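Side-chain contact in OmpA family protein (Escherichia coli, PDB 5M38), which probably binds peptidoglycan through its OmpA-like domain, as part of the cell-envelope machinery of a type VI secretion system: residues D77-Q80 / S81-A84. Numbering follows the deposited sequence.
Sequences DIPQ and SCFA
The connection from helix 54-74 to edge strand 83-89 in this OmpA-like domain ends in a short 3-10 turn, and across it Ile-78 and Pro-79 meet Cys-82 and Phe-83; the turn illustrates how a helix-to-strand connection can be closed by successive i to i+3 bonds. Cys-82 N donates to Pro-79 O at 3.1 Å, and Phe-83 N does the same to Gln-80 O at 3.2 Å, both fairly straight at the hydrogen (161°).

Side chains then pack across the turn. The methyl CG2 of Ile-78, placed anti to the backbone N by a chi1 of -60°, reaches the CE2 and CZ end of the Phe-83 ring, 3.6 Å from CE2, and the two side chains cross at about a right angle. The same methyl also touches Cys-82 CB at 3.8 Å, so one methyl serves both the ring and the cysteine. Beyond the turn, Ile-78 rests on Leu-31 and Ile-34 of helix 24-36, while the Phe-83 side chain touches Arg-69 and Met-72 of helix 54-74 and Ile-42 of the neighbouring parallel strand, tying the turn to both layers of the fold. Replacing Phe-83 by an alanine would probably leave Ile-78 CG2 without its aromatic partner and open a gap between the turn and helix 54-74. Gln-80 O, besides accepting the bond from Phe-83 N, lies at the ring edge in its plane, 3.7 Å from Phe-83 CD2. On the proline side, Cys-82 SG lies over one face of the Pro-79 ring, closest to CD at 3.7 Å, and Ser-81 OG approaches Pro-79 CB at 3.6 Å.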
# COMPACT_ATOMS: atom_id res chain seq x y z
N ASP A 77 -14.40 7.76 -5.12
CA ASP A 77 -15.33 7.64 -6.25
C ASP A 77 -14.62 7.48 -7.62
O ASP A 77 -15.02 8.10 -8.62
CB ASP A 77 -16.35 8.80 -6.26
CG ASP A 77 -17.71 8.47 -6.86
OD1 ASP A 77 -18.05 7.26 -6.96
OD2 ASP A 77 -18.45 9.43 -7.18
N ILE A 78 -13.60 6.59 -7.66
CA ILE A 78 -12.78 6.26 -8.84
C ILE A 78 -13.20 4.87 -9.33
O ILE A 78 -13.37 3.98 -8.50
CB ILE A 78 -11.26 6.32 -8.47
CG1 ILE A 78 -10.86 7.71 -7.98
CG2 ILE A 78 -10.34 5.88 -9.63
CD1 ILE A 78 -9.84 7.69 -6.98
N PRO A 79 -13.41 4.66 -10.65
CA PRO A 79 -13.83 3.32 -11.12
C PRO A 79 -12.80 2.23 -10.83
O PRO A 79 -11.60 2.51 -10.88
CB PRO A 79 -14.02 3.50 -12.63
CG PRO A 79 -14.11 4.97 -12.84
CD PRO A 79 -13.29 5.60 -11.78
N GLN A 80 -13.27 1.00 -10.55
CA GLN A 80 -12.46 -0.19 -10.29
C GLN A 80 -11.42 -0.40 -11.39
O GLN A 80 -10.29 -0.80 -11.10
CB GLN A 80 -13.35 -1.45 -10.23
CG GLN A 80 -13.49 -2.12 -8.86
CD GLN A 80 -12.47 -3.17 -8.51
OE1 GLN A 80 -12.82 -4.27 -8.07
NE2 GLN A 80 -11.19 -2.87 -8.68
N SER A 81 -11.81 -0.14 -12.65
CA SER A 81 -11.00 -0.29 -13.86
C SER A 81 -9.71 0.55 -13.89
O SER A 81 -8.80 0.23 -14.65
CB SER A 81 -11.86 0.00 -15.10
OG SER A 81 -12.48 1.28 -15.06
N CYS A 82 -9.65 1.61 -13.08
CA CYS A 82 -8.50 2.52 -13.01
C CYS A 82 -7.36 1.99 -12.15
O CYS A 82 -6.30 2.61 -12.11
CB CYS A 82 -8.95 3.91 -12.54
SG CYS A 82 -10.22 4.66 -13.57
N PHE A 83 -7.57 0.85 -11.47
CA PHE A 83 -6.58 0.26 -10.57
C PHE A 83 -6.01 -1.07 -10.99
O PHE A 83 -6.70 -1.91 -11.57
CB PHE A 83 -7.18 0.08 -9.17
CG PHE A 83 -7.70 1.31 -8.50
CD1 PHE A 83 -6.86 2.13 -7.76
CD2 PHE A 83 -9.05 1.64 -8.57
CE1 PHE A 83 -7.34 3.26 -7.13
CE2 PHE A 83 -9.53 2.77 -7.93
CZ PHE A 83 -8.68 3.58 -7.22
N ALA A 84 -4.76 -1.29 -10.56
CA ALA A 84 -4.00 -2.52 -10.65
C ALA A 84 -3.51 -2.78 -9.22
O ALA A 84 -2.89 -1.90 -8.62
CB ALA A 84 -2.83 -2.32 -11.60